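Local coordinates for type IV secretion system protein DotB (Yersinia pseudotuberculosis IP 31758, PDB 6GEF) that probably hydrolyses ATP, as an AAA+ ATPase of the GspE family built from six subunits, to power type IVb secretion, at residues A39-T44 / S54-K59; T100-K105 / V133-V138; T110-F115 / I148-I153. All blocks are in the same frame, centred on the assembly; numbering follows the deposited sequence.

In the fold
All three interactions involve the antiparallel sheet that includes strands 53-59, 143-153, 128-140 and 108-115. Interaction 1 is fully buried and sets helix 38-50 on strand 53-59 through an aromatic ring and two isoleucines. Interaction 2 buries the most surface but depends on one side chain: L102 of helix 98-104 meets a proline and an isoleucine of strand 128-140. Interaction 3 is partly buried and joins two strands that have strand 128-140 between them. It pairs a Met-aromatic contact inside with an arginine stem outside. Interactions 1 and 3 are neighbours, with centres 9 Å apart. None of the three has a hydrogen bond between its own segments.

Interaction 1 of 3, residues A39-T44 / S54-K59; sequences AQFKDT and SDIIIK
The ring of F41 reaches the side chains of I58 and I56, which leave strand 53-59 in the direction of helix 38-50. One corner of the ring does the touching. F41 CE1 comes within 4.2 Å of I58 CG1. The same CE1 lies 4.3 Å from I56 CD1, the end of an extended side chain. Both isoleucines meet the ring at a slant. The contact is wholly apolar, with no hydrogen bond between the helix and the strand.

The torsion of F41 explains how its ring gets there. The CB bond points neither at the strand nor away from it. CG stands anti to the backbone N (chi1 -180°), and this carries the far part of the ring to the isoleucines. In I58 the CG1 branch that receives the ring is anti to the carbonyl carbon (chi1 -50°).

T44, one turn further along the helix, also faces the strand, but its side chain stays 5.1 Å from it. Its hydroxyl is used within the helix. T44 OG1 donates to Q40 O, which also accepts the T44 backbone N at 2.9 Å. A further hydrogen bond joins T44 OG1 to Y29 OH, so this buried hydroxyl is held both by its own helix and by a residue that precedes it.

The strand has two faces. I56 and I58 belong to the one under the helix. I57, between them, packs on H211 of a second subunit. Helix 82-93 completes the inner layer, where I88 touches both F41 and I58. This is the hydrophobic core of a two-layer alpha/beta domain, with helices on one face of an antiparallel sheet, as in the N-terminal domains of related secretion ATPases.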
ATOM      1  N   ALA A  39     -28.646 -29.061  34.546  1.00 75.65           N
ATOM      2  CA  ALA A  39     -29.912 -28.705  35.162  1.00 74.68           C
ATOM      3  C   ALA A  39     -29.693 -27.768  36.355  1.00 73.17           C
ATOM      4  O   ALA A  39     -30.465 -26.823  36.557  1.00 73.97           O
ATOM      5  CB  ALA A  39     -30.669 -29.946  35.575  1.00 75.95           C
ATOM      6  N   GLN A  40     -28.654 -28.023  37.163  1.00 69.70           N
ATOM      7  CA  GLN A  40     -28.369 -27.186  38.295  1.00 68.20           C
ATOM      8  C   GLN A  40     -27.659 -25.898  37.920  1.00 69.29           C
ATOM      9  O   GLN A  40     -27.744 -24.897  38.645  1.00 67.39           O
ATOM     10  CB  GLN A  40     -27.556 -27.940  39.345  1.00 68.65           C
ATOM     11  CG  GLN A  40     -26.472 -28.791  38.779  1.00 68.08           C
ATOM     12  CD  GLN A  40     -25.992 -29.886  39.735  1.00 68.29           C
ATOM     13  OE1 GLN A  40     -25.111 -30.668  39.379  1.00 70.47           O
ATOM     14  NE2 GLN A  40     -26.587 -29.955  40.969  1.00 64.39           N
ATOM     15  N   PHE A  41     -26.967 -25.870  36.799  1.00 70.61           N
ATOM     16  CA  PHE A  41     -26.548 -24.593  36.204  1.00 71.27           C
ATOM     17  C   PHE A  41     -27.739 -23.757  35.754  1.00 70.82           C
ATOM     18  O   PHE A  41     -27.822 -22.570  36.061  1.00 69.24           O
ATOM     19  CB  PHE A  41     -25.598 -24.849  35.029  1.00 73.40           C
ATOM     20  CG  PHE A  41     -25.118 -23.600  34.365  1.00 70.03           C
ATOM     21  CD1 PHE A  41     -24.494 -22.583  35.082  1.00 69.36           C
ATOM     22  CD2 PHE A  41     -25.254 -23.440  33.004  1.00 71.87           C
ATOM     23  CE1 PHE A  41     -24.073 -21.438  34.445  1.00 69.49           C
ATOM     24  CE2 PHE A  41     -24.826 -22.269  32.363  1.00 69.38           C
ATOM     25  CZ  PHE A  41     -24.240 -21.282  33.084  1.00 67.07           C
ATOM     26  N   LYS A  42     -28.675 -24.374  35.052  1.00 74.63           N
ATOM     27  CA  LYS A  42     -29.911 -23.667  34.666  1.00 75.16           C
ATOM     28  C   LYS A  42     -30.660 -23.165  35.903  1.00 71.40           C
ATOM     29  O   LYS A  42     -31.201 -22.072  35.886  1.00 66.17           O
ATOM     30  CB  LYS A  42     -30.803 -24.598  33.836  1.00 77.31           C
ATOM     31  CG  LYS A  42     -30.174 -25.010  32.517  1.00 78.40           C
ATOM     32  CD  LYS A  42     -31.166 -25.782  31.654  1.00 79.50           C
ATOM     33  CE  LYS A  42     -30.926 -25.535  30.167  1.00 80.28           C
ATOM     34  NZ  LYS A  42     -31.349 -26.713  29.353  1.00 81.67           N
ATOM     35  N   ASP A  43     -30.670 -23.964  36.973  1.00 71.08           N
ATOM     36  CA  ASP A  43     -31.270 -23.517  38.219  1.00 72.63           C
ATOM     37  C   ASP A  43     -30.483 -22.413  38.864  1.00 69.94           C
ATOM     38  O   ASP A  43     -31.045 -21.611  39.622  1.00 66.88           O
ATOM     39  CB  ASP A  43     -31.467 -24.706  39.173  1.00 75.84           C
ATOM     40  CG  ASP A  43     -32.473 -25.724  38.635  1.00 78.30           C
ATOM     41  OD1 ASP A  43     -32.944 -25.589  37.452  1.00 76.04           O
ATOM     42  OD2 ASP A  43     -32.763 -26.660  39.399  1.00 82.40           O
ATOM     43  N   THR A  44     -29.173 -22.364  38.642  1.00 72.82           N
ATOM     44  CA  THR A  44     -28.359 -21.248  39.131  1.00 70.76           C
ATOM     45  C   THR A  44     -28.706 -19.975  38.388  1.00 69.73           C
ATOM     46  O   THR A  44     -28.814 -18.912  39.010  1.00 68.26           O
ATOM     47  CB  THR A  44     -26.871 -21.594  39.024  1.00 70.59           C
ATOM     48  OG1 THR A  44     -26.633 -22.870  39.632  1.00 69.58           O
ATOM     49  CG2 THR A  44     -26.026 -20.530  39.708  1.00 72.25           C
ATOM     50  N   SER A  54     -28.171  -8.601  35.963  1.00 65.93           N
ATOM     51  CA  SER A  54     -27.919  -8.287  34.573  1.00 63.38           C
ATOM     52  C   SER A  54     -26.892  -9.234  33.965  1.00 61.02           C
ATOM     53  O   SER A  54     -27.035  -9.669  32.821  1.00 63.86           O
ATOM     54  CB  SER A  54     -27.485  -6.834  34.422  1.00 63.38           C
ATOM     55  OG  SER A  54     -26.478  -6.511  35.336  1.00 68.32           O
ATOM     56  N   ASP A  55     -25.865  -9.567  34.705  1.00 60.03           N
ATOM     57  CA  ASP A  55     -24.731 -10.345  34.191  1.00 60.13           C
ATOM     58  C   ASP A  55     -24.352 -11.404  35.216  1.00 57.12           C
ATOM     59  O   ASP A  55     -24.434 -11.178  36.414  1.00 54.51           O
ATOM     60  CB  ASP A  55     -23.488  -9.460  33.909  1.00 61.97           C
ATOM     61  CG  ASP A  55     -23.836  -8.155  33.204  1.00 65.37           C
ATOM     62  OD1 ASP A  55     -24.346  -7.238  33.887  1.00 63.62           O
ATOM     63  OD2 ASP A  55     -23.674  -8.086  31.974  1.00 74.73           O
ATOM     64  N   ILE A  56     -23.952 -12.563  34.722  1.00 57.49           N
ATOM     65  CA  ILE A  56     -23.488 -13.671  35.538  1.00 59.88           C
ATOM     66  C   ILE A  56     -22.100 -14.074  35.030  1.00 57.90           C
ATOM     67  O   ILE A  56     -21.864 -14.174  33.824  1.00 55.74           O
ATOM     68  CB  ILE A  56     -24.445 -14.881  35.490  1.00 63.03           C
ATOM     69  CG1 ILE A  56     -23.718 -16.133  36.007  1.00 66.63           C
ATOM     70  CG2 ILE A  56     -24.975 -15.113  34.138  1.00 63.05           C
ATOM     71  CD1 ILE A  56     -24.546 -17.394  35.952  1.00 76.11           C
ATOM     72  N   ILE A  57     -21.180 -14.259  35.961  1.00 57.84           N
ATOM     73  CA  ILE A  57     -19.796 -14.556  35.676  1.00 55.16           C
ATOM     74  C   ILE A  57     -19.456 -15.896  36.275  1.00 53.86           C
ATOM     75  O   ILE A  57     -19.593 -16.089  37.483  1.00 52.96           O
ATOM     76  CB  ILE A  57     -18.845 -13.445  36.240  1.00 55.87           C
ATOM     77  CG1 ILE A  57     -19.366 -12.069  35.833  1.00 57.23           C
ATOM     78  CG2 ILE A  57     -17.444 -13.651  35.722  1.00 55.65           C
ATOM     79  CD1 ILE A  57     -18.448 -10.951  36.253  1.00 59.55           C
ATOM     80  N   ILE A  58     -18.980 -16.806  35.443  1.00 53.24           N
ATOM     81  CA  ILE A  58     -18.447 -18.100  35.878  1.00 53.84           C
ATOM     82  C   ILE A  58     -16.961 -18.102  35.587  1.00 53.51           C
ATOM     83  O   ILE A  58     -16.553 -18.060  34.429  1.00 53.89           O
ATOM     84  CB  ILE A  58     -19.150 -19.270  35.178  1.00 53.57           C
ATOM     85  CG1 ILE A  58     -20.675 -19.141  35.278  1.00 53.33           C
ATOM     86  CG2 ILE A  58     -18.683 -20.585  35.741  1.00 54.72           C
ATOM     87  CD1 ILE A  58     -21.302 -18.121  34.362  1.00 52.40           C
ATOM     88  N   LYS A  59     -16.159 -18.132  36.647  1.00 55.52           N
ATOM     89  CA  LYS A  59     -14.705 -18.276  36.512  1.00 57.39           C
ATOM     90  C   LYS A  59     -14.214 -19.254  37.561  1.00 57.24           C
ATOM     91  O   LYS A  59     -14.750 -19.328  38.663  1.00 55.02           O
ATOM     92  CB  LYS A  59     -13.995 -16.931  36.680  1.00 59.18           C
ATOM     93  CG  LYS A  59     -12.555 -16.954  36.249  1.00 62.26           C
ATOM     94  CD  LYS A  59     -11.867 -15.624  36.620  1.00 66.41           C
ATOM     95  CE  LYS A  59     -11.354 -15.634  38.053  1.00 70.61           C
ATOM     96  NZ  LYS A  59      -9.996 -14.976  38.120  1.00 74.21           N
TER

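Interaction 2 of 3, residues T100-K105 / V133-V138; sequences TELASK and VNISPV
L102 makes every apolar contact from helix 98-104 to strand 128-140 here. Its two methyls share the work. CD2 reaches P137 CD at 3.8 Å and also lies 4.0 Å from I135 O. CD1 sits 4.2 Å from P137 CG and 4.4 Å from I135 CG2. The end of the leucine thus rests against P137 and I135, whose CB bonds both point at the helix. It meets the proline ring at a slant. With CG anti to the carbonyl carbon (chi1 -77°), both methyls are carried out to the strand.

Polar bonds run inside the segments rather than between them. S136 points away from the helix, and its OG donates to N134 OD1 at 2.7 Å. The hydroxyl lies in the carbonyl plane of the amide, on a lone pair of OD1. N134 ND2 has its own hydrogen bond to N109 OD1, so both ends of this buried amide are engaged.

Backbone geometry closes the helix just after the contact. K105 has a positive phi of 67° and follows the last turn in a Schellman motif. Of the two bonds of the motif, K105 N to L102 O is weak.

The helix and strand axes pass 9.1 Å apart at an angle of 58°. Strand 108-115 lies beside strand 128-140, and I108 of that strand touches both L102 and I135. Helix 82-93 covers I135 with A89 and S93. P137 O is hydrogen-bonded to S236 OG of a second subunit, so strand 128-140 meets both helix 98-104 and that subunit.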
ATOM      1  N   THR A 100     -11.006 -26.501  22.019  1.00 85.84           N
ATOM      2  CA  THR A 100     -10.409 -26.487  20.686  1.00 87.51           C
ATOM      3  C   THR A 100     -10.370 -25.068  20.111  1.00 83.51           C
ATOM      4  O   THR A 100      -9.315 -24.617  19.657  1.00 81.42           O
ATOM      5  CB  THR A 100     -11.185 -27.427  19.745  1.00 89.39           C
ATOM      6  OG1 THR A 100     -11.868 -28.419  20.509  1.00 89.43           O
ATOM      7  CG2 THR A 100     -10.256 -28.112  18.775  1.00 91.75           C
ATOM      8  N   GLU A 101     -11.493 -24.381  20.147  1.00 83.89           N
ATOM      9  CA  GLU A 101     -11.562 -23.053  19.513  1.00 85.62           C
ATOM     10  C   GLU A 101     -10.790 -22.030  20.322  1.00 83.13           C
ATOM     11  O   GLU A 101     -10.159 -21.126  19.760  1.00 83.19           O
ATOM     12  CB  GLU A 101     -13.020 -22.614  19.333  1.00 88.58           C
ATOM     13  CG  GLU A 101     -13.973 -23.209  20.335  1.00 97.47           C
ATOM     14  CD  GLU A 101     -15.319 -23.613  19.716  1.00104.99           C
ATOM     15  OE1 GLU A 101     -16.328 -23.605  20.454  1.00109.61           O
ATOM     16  OE2 GLU A 101     -15.336 -23.929  18.500  1.00106.65           O
ATOM     17  N   LEU A 102     -10.828 -22.132  21.652  1.00 78.76           N
ATOM     18  CA  LEU A 102      -9.955 -21.308  22.487  1.00 76.60           C
ATOM     19  C   LEU A 102      -8.497 -21.514  22.160  1.00 75.66           C
ATOM     20  O   LEU A 102      -7.743 -20.527  22.034  1.00 78.95           O
ATOM     21  CB  LEU A 102     -10.225 -21.602  23.965  1.00 76.12           C
ATOM     22  CG  LEU A 102     -11.493 -20.980  24.570  1.00 73.34           C
ATOM     23  CD1 LEU A 102     -11.305 -20.723  26.070  1.00 72.42           C
ATOM     24  CD2 LEU A 102     -11.884 -19.687  23.878  1.00 73.56           C
ATOM     25  N   ALA A 103      -8.086 -22.765  21.956  1.00 74.20           N
ATOM     26  CA  ALA A 103      -6.713 -23.039  21.509  1.00 73.08           C
ATOM     27  C   ALA A 103      -6.415 -22.386  20.136  1.00 73.83           C
ATOM     28  O   ALA A 103      -5.376 -21.819  19.944  1.00 73.28           O
ATOM     29  CB  ALA A 103      -6.473 -24.536  21.481  1.00 74.94           C
ATOM     30  N   SER A 104      -7.372 -22.488  19.253  1.00 78.77           N
ATOM     31  CA  SER A 104      -7.254 -21.888  17.909  1.00 78.64           C
ATOM     32  C   SER A 104      -7.738 -20.459  17.873  1.00 75.06           C
ATOM     33  O   SER A 104      -7.733 -19.861  16.796  1.00 74.27           O
ATOM     34  CB  SER A 104      -8.001 -22.723  16.844  1.00 79.22           C
ATOM     35  OG  SER A 104      -7.227 -23.906  16.547  1.00 86.43           O
ATOM     36  N   LYS A 105      -8.141 -19.890  19.005  1.00 74.40           N
ATOM     37  CA  LYS A 105      -8.394 -18.449  19.130  1.00 71.45           C
ATOM     38  C   LYS A 105      -9.573 -17.991  18.317  1.00 71.73           C
ATOM     39  O   LYS A 105      -9.702 -16.793  18.098  1.00 71.98           O
ATOM     40  CB  LYS A 105      -7.141 -17.593  18.843  1.00 70.91           C
ATOM     41  CG  LYS A 105      -5.875 -18.179  19.456  1.00 72.25           C
ATOM     42  CD  LYS A 105      -4.974 -17.170  20.092  1.00 73.21           C
ATOM     43  CE  LYS A 105      -3.510 -17.575  19.983  1.00 76.17           C
ATOM     44  NZ  LYS A 105      -2.852 -16.930  18.797  1.00 79.07           N
ATOM     45  N   VAL A 133     -23.613 -15.117  25.801  1.00 55.64           N
ATOM     46  CA  VAL A 133     -22.544 -15.862  26.422  1.00 53.59           C
ATOM     47  C   VAL A 133     -21.257 -15.568  25.667  1.00 51.18           C
ATOM     48  O   VAL A 133     -21.087 -15.959  24.508  1.00 49.18           O
ATOM     49  CB  VAL A 133     -22.842 -17.386  26.400  1.00 56.37           C
ATOM     50  CG1 VAL A 133     -21.711 -18.174  27.053  1.00 55.79           C
ATOM     51  CG2 VAL A 133     -24.172 -17.657  27.090  1.00 57.49           C
ATOM     52  N   ASN A 134     -20.341 -14.873  26.333  1.00 52.15           N
ATOM     53  CA  ASN A 134     -18.960 -14.774  25.905  1.00 51.70           C
ATOM     54  C   ASN A 134     -18.098 -15.714  26.725  1.00 52.51           C
ATOM     55  O   ASN A 134     -18.161 -15.691  27.943  1.00 54.36           O
ATOM     56  CB  ASN A 134     -18.459 -13.332  26.071  1.00 52.41           C
ATOM     57  CG  ASN A 134     -16.964 -13.224  25.926  1.00 51.46           C
ATOM     58  OD1 ASN A 134     -16.243 -13.162  26.922  1.00 51.01           O
ATOM     59  ND2 ASN A 134     -16.503 -13.147  24.703  1.00 52.65           N
ATOM     60  N   ILE A 135     -17.296 -16.523  26.046  1.00 54.22           N
ATOM     61  CA  ILE A 135     -16.319 -17.400  26.674  1.00 54.69           C
ATOM     62  C   ILE A 135     -14.924 -16.972  26.232  1.00 52.23           C
ATOM     63  O   ILE A 135     -14.607 -17.059  25.064  1.00 51.85           O
ATOM     64  CB  ILE A 135     -16.586 -18.884  26.321  1.00 54.60           C
ATOM     65  CG1 ILE A 135     -17.981 -19.287  26.777  1.00 56.83           C
ATOM     66  CG2 ILE A 135     -15.550 -19.787  26.967  1.00 55.74           C
ATOM     67  CD1 ILE A 135     -18.299 -20.740  26.656  1.00 55.99           C
ATOM     68  N   SER A 136     -14.111 -16.547  27.177  1.00 54.60           N
ATOM     69  CA  SER A 136     -12.848 -15.864  26.888  1.00 55.86           C
ATOM     70  C   SER A 136     -11.714 -16.534  27.634  1.00 56.44           C
ATOM     71  O   SER A 136     -11.870 -16.874  28.814  1.00 58.13           O
ATOM     72  CB  SER A 136     -12.897 -14.376  27.282  1.00 54.25           C
ATOM     73  OG  SER A 136     -13.652 -13.618  26.346  1.00 56.62           O
ATOM     74  N   PRO A 137     -10.567 -16.753  26.985  1.00 56.63           N
ATOM     75  CA  PRO A 137      -9.416 -17.301  27.698  1.00 56.37           C
ATOM     76  C   PRO A 137      -9.050 -16.442  28.908  1.00 59.78           C
ATOM     77  O   PRO A 137      -9.055 -15.217  28.839  1.00 63.85           O
ATOM     78  CB  PRO A 137      -8.313 -17.252  26.653  1.00 57.12           C
ATOM     79  CG  PRO A 137      -8.988 -17.312  25.347  1.00 58.44           C
ATOM     80  CD  PRO A 137     -10.318 -16.615  25.546  1.00 57.70           C
ATOM     81  N   VAL A 138      -8.836 -17.083  30.046  1.00 59.43           N
ATOM     82  CA  VAL A 138      -8.142 -16.480  31.175  1.00 56.14           C
ATOM     83  C   VAL A 138      -7.031 -17.420  31.633  1.00 59.48           C
ATOM     84  O   VAL A 138      -6.906 -18.564  31.167  1.00 61.00           O
ATOM     85  CB  VAL A 138      -9.102 -16.217  32.352  1.00 57.98           C
ATOM     86  CG1 VAL A 138     -10.163 -15.199  31.940  1.00 60.68           C
ATOM     87  CG2 VAL A 138      -9.782 -17.477  32.826  1.00 58.15           C
TER

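Interaction 3 of 3, residues T110-F115 / I148-I153; sequences TRYEVF and IVMRSI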
ATOM      1  N   THR A 110     -22.161 -16.722  21.926  1.00 64.79           N
ATOM      2  CA  THR A 110     -23.386 -17.424  21.577  1.00 66.11           C
ATOM      3  C   THR A 110     -24.530 -16.854  22.403  1.00 64.60           C
ATOM      4  O   THR A 110     -24.385 -15.868  23.102  1.00 63.89           O
ATOM      5  CB  THR A 110     -23.220 -18.959  21.797  1.00 66.76           C
ATOM      6  OG1 THR A 110     -21.830 -19.287  21.935  1.00 69.36           O
ATOM      7  CG2 THR A 110     -23.804 -19.719  20.620  1.00 69.12           C
ATOM      8  N   ARG A 111     -25.695 -17.489  22.294  1.00 67.17           N
ATOM      9  CA  ARG A 111     -26.842 -17.232  23.136  1.00 66.82           C
ATOM     10  C   ARG A 111     -27.214 -18.485  23.912  1.00 67.54           C
ATOM     11  O   ARG A 111     -27.055 -19.604  23.424  1.00 66.27           O
ATOM     12  CB  ARG A 111     -28.009 -16.782  22.285  1.00 73.05           C
ATOM     13  CG  ARG A 111     -27.873 -15.333  21.753  1.00 79.49           C
ATOM     14  CD  ARG A 111     -28.294 -15.204  20.300  1.00 83.54           C
ATOM     15  NE  ARG A 111     -27.439 -16.021  19.439  1.00 87.64           N
ATOM     16  CZ  ARG A 111     -26.237 -15.671  18.988  1.00 88.37           C
ATOM     17  NH1 ARG A 111     -25.559 -16.506  18.211  1.00 86.04           N
ATOM     18  NH2 ARG A 111     -25.723 -14.485  19.346  1.00 92.01           N
ATOM     19  N   TYR A 112     -27.682 -18.296  25.140  1.00 67.81           N
ATOM     20  CA  TYR A 112     -28.028 -19.378  26.039  1.00 70.53           C
ATOM     21  C   TYR A 112     -29.376 -19.055  26.677  1.00 74.74           C
ATOM     22  O   TYR A 112     -29.491 -18.051  27.380  1.00 67.79           O
ATOM     23  CB  TYR A 112     -26.953 -19.555  27.112  1.00 69.50           C
ATOM     24  CG  TYR A 112     -27.236 -20.662  28.110  1.00 71.43           C
ATOM     25  CD1 TYR A 112     -26.978 -21.988  27.801  1.00 72.25           C
ATOM     26  CD2 TYR A 112     -27.817 -20.376  29.343  1.00 71.14           C
ATOM     27  CE1 TYR A 112     -27.235 -22.995  28.706  1.00 73.70           C
ATOM     28  CE2 TYR A 112     -28.075 -21.363  30.262  1.00 70.93           C
ATOM     29  CZ  TYR A 112     -27.796 -22.682  29.938  1.00 74.08           C
ATOM     30  OH  TYR A 112     -28.049 -23.695  30.840  1.00 70.78           O
ATOM     31  N   GLU A 113     -30.353 -19.940  26.473  1.00 79.40           N
ATOM     32  CA  GLU A 113     -31.730 -19.671  26.884  1.00 78.99           C
ATOM     33  C   GLU A 113     -32.111 -20.580  28.032  1.00 79.21           C
ATOM     34  O   GLU A 113     -31.744 -21.763  28.052  1.00 80.45           O
ATOM     35  CB  GLU A 113     -32.690 -19.905  25.710  1.00 83.24           C
ATOM     36  CG  GLU A 113     -32.165 -19.528  24.344  1.00 86.83           C
ATOM     37  CD  GLU A 113     -32.154 -18.011  24.089  1.00 88.18           C
ATOM     38  OE1 GLU A 113     -31.543 -17.559  23.108  1.00 79.74           O
ATOM     39  OE2 GLU A 113     -32.759 -17.288  24.884  1.00 91.13           O
ATOM     40  N   VAL A 114     -32.822 -20.026  29.006  1.00 80.74           N
ATOM     41  CA  VAL A 114     -33.316 -20.789  30.158  1.00 83.83           C
ATOM     42  C   VAL A 114     -34.777 -20.412  30.369  1.00 84.16           C
ATOM     43  O   VAL A 114     -35.152 -19.243  30.256  1.00 82.43           O
ATOM     44  CB  VAL A 114     -32.467 -20.489  31.437  1.00 84.37           C
ATOM     45  CG1 VAL A 114     -31.045 -20.155  31.093  1.00 85.77           C
ATOM     46  CG2 VAL A 114     -33.063 -19.366  32.236  1.00 85.24           C
ATOM     47  N   PHE A 115     -35.563 -21.400  30.759  1.00 90.75           N
ATOM     48  CA  PHE A 115     -37.040 -21.279  30.726  1.00 94.65           C
ATOM     49  C   PHE A 115     -37.546 -21.276  32.152  1.00 92.07           C
ATOM     50  O   PHE A 115     -37.205 -22.167  32.950  1.00 90.86           O
ATOM     51  CB  PHE A 115     -37.687 -22.433  29.936  1.00103.32           C
ATOM     52  CG  PHE A 115     -37.171 -22.580  28.537  1.00114.01           C
ATOM     53  CD1 PHE A 115     -35.945 -23.237  28.297  1.00118.79           C
ATOM     54  CD2 PHE A 115     -37.860 -22.025  27.467  1.00116.54           C
ATOM     55  CE1 PHE A 115     -35.430 -23.320  27.017  1.00118.54           C
ATOM     56  CE2 PHE A 115     -37.356 -22.129  26.173  1.00117.71           C
ATOM     57  CZ  PHE A 115     -36.140 -22.778  25.945  1.00118.25           C
ATOM     58  N   ILE A 148     -16.547 -17.355  31.618  1.00 55.65           N
ATOM     59  CA  ILE A 148     -17.846 -17.220  30.964  1.00 55.84           C
ATOM     60  C   ILE A 148     -18.541 -15.989  31.535  1.00 52.08           C
ATOM     61  O   ILE A 148     -18.586 -15.801  32.761  1.00 49.43           O
ATOM     62  CB  ILE A 148     -18.723 -18.469  31.167  1.00 55.84           C
ATOM     63  CG1 ILE A 148     -18.020 -19.714  30.617  1.00 59.54           C
ATOM     64  CG2 ILE A 148     -20.060 -18.291  30.501  1.00 55.19           C
ATOM     65  CD1 ILE A 148     -18.132 -20.925  31.540  1.00 62.71           C
ATOM     66  N   VAL A 149     -19.068 -15.152  30.646  1.00 49.90           N
ATOM     67  CA  VAL A 149     -19.917 -14.035  31.014  1.00 51.13           C
ATOM     68  C   VAL A 149     -21.213 -14.123  30.244  1.00 51.35           C
ATOM     69  O   VAL A 149     -21.209 -14.228  29.026  1.00 50.96           O
ATOM     70  CB  VAL A 149     -19.209 -12.688  30.724  1.00 49.44           C
ATOM     71  CG1 VAL A 149     -20.090 -11.522  31.134  1.00 48.66           C
ATOM     72  CG2 VAL A 149     -17.899 -12.600  31.507  1.00 48.35           C
ATOM     73  N   MET A 150     -22.326 -14.107  30.966  1.00 55.70           N
ATOM     74  CA  MET A 150     -23.664 -14.166  30.382  1.00 58.58           C
ATOM     75  C   MET A 150     -24.396 -12.878  30.711  1.00 56.95           C
ATOM     76  O   MET A 150     -24.472 -12.480  31.868  1.00 56.82           O
ATOM     77  CB  MET A 150     -24.460 -15.358  30.931  1.00 60.16           C
ATOM     78  CG  MET A 150     -23.663 -16.657  30.977  1.00 61.12           C
ATOM     79  SD  MET A 150     -24.780 -18.110  30.923  1.00 65.85           S
ATOM     80  CE  MET A 150     -25.548 -17.910  32.490  1.00 62.65           C
ATOM     81  N   ARG A 151     -24.944 -12.235  29.670  1.00 57.40           N
ATOM     82  CA  ARG A 151     -25.617 -10.953  29.809  1.00 62.10           C
ATOM     83  C   ARG A 151     -27.078 -11.150  29.453  1.00 59.94           C
ATOM     84  O   ARG A 151     -27.411 -11.409  28.277  1.00 61.52           O
ATOM     85  CB  ARG A 151     -24.970  -9.893  28.889  1.00 64.56           C
ATOM     86  CG  ARG A 151     -23.582  -9.465  29.370  1.00 66.96           C
ATOM     87  CD  ARG A 151     -22.660  -9.038  28.242  1.00 70.99           C
ATOM     88  NE  ARG A 151     -22.449 -10.112  27.262  1.00 76.23           N
ATOM     89  CZ  ARG A 151     -22.333  -9.924  25.948  1.00 80.51           C
ATOM     90  NH1 ARG A 151     -22.432  -8.685  25.409  1.00 79.77           N
ATOM     91  NH2 ARG A 151     -22.098 -10.989  25.170  1.00 79.18           N
ATOM     92  N   SER A 152     -27.957 -11.002  30.431  1.00 61.44           N
ATOM     93  CA  SER A 152     -29.399 -11.105  30.179  1.00 64.96           C
ATOM     94  C   SER A 152     -29.812 -10.251  28.982  1.00 62.12           C
ATOM     95  O   SER A 152     -29.401  -9.126  28.863  1.00 60.29           O
ATOM     96  CB  SER A 152     -30.191 -10.695  31.418  1.00 65.90           C
ATOM     97  OG  SER A 152     -30.262  -9.295  31.507  1.00 72.06           O
ATOM     98  N   ILE A 153     -30.608 -10.824  28.102  1.00 64.89           N
ATOM     99  CA  ILE A 153     -31.193 -10.113  26.968  1.00 64.97           C
ATOM    100  C   ILE A 153     -32.649  -9.733  27.333  1.00 68.03           C
ATOM    101  O   ILE A 153     -33.430 -10.602  27.718  1.00 73.56           O
ATOM    102  CB  ILE A 153     -31.217 -10.979  25.715  1.00 60.48           C
ATOM    103  CG1 ILE A 153     -29.879 -11.702  25.530  1.00 60.61           C
ATOM    104  CG2 ILE A 153     -31.550 -10.125  24.487  1.00 61.66           C
ATOM    105  CD1 ILE A 153     -29.752 -12.454  24.221  1.00 60.51           C
TER
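M150 and Y112 form a Met-aromatic contact across an antiparallel sheet, between two strands that are not direct neighbours. Strand 128-140 runs between them, and V133 of that strand packs on Y112. The CA atoms of Y112 and M150 are 8.1 Å apart, so the side chains alone bridge the gap. Both point at the opposite segment.

M150 has the most surface buried by the contact. Its sulfur does the touching. SD lies 4.1 Å from Y112 CD2 and 4.9 Å from the ring centroid. The line to the centroid leans 42° from the ring normal, an oblique approach. The bend at chi3 (-68°) turns the methyl CE toward I56 and leaves SD as the atom nearest the tyrosine. M150 also packs on F41 of helix 38-50.

Y112 comes next in buried surface. It lies on the face of the sheet covered by helix 38-50, and its CG stands anti to the backbone N (chi1 180°), which brings CD2 to the sulfur. There the ring meets F41, with the ring planes at about 45°, and it also touches E38 and K42. The ring is thus held between the methionine of the sheet and the helix above it, in the buried half of the contact.

I153 serves the other half. It lies three residues beyond M150 and also points at strand 108-115. R132 of the intervening strand packs beside it. R111 is exposed, and it offers the aliphatic part of its side chain rather than its guanidinium group. No hydrogen bond or salt bridge joins the two segments, even with an arginine in the contact. The outer touch is a single apolar one: the terminal methyl I153 CD1 rests 4.2 Å from R111 CG.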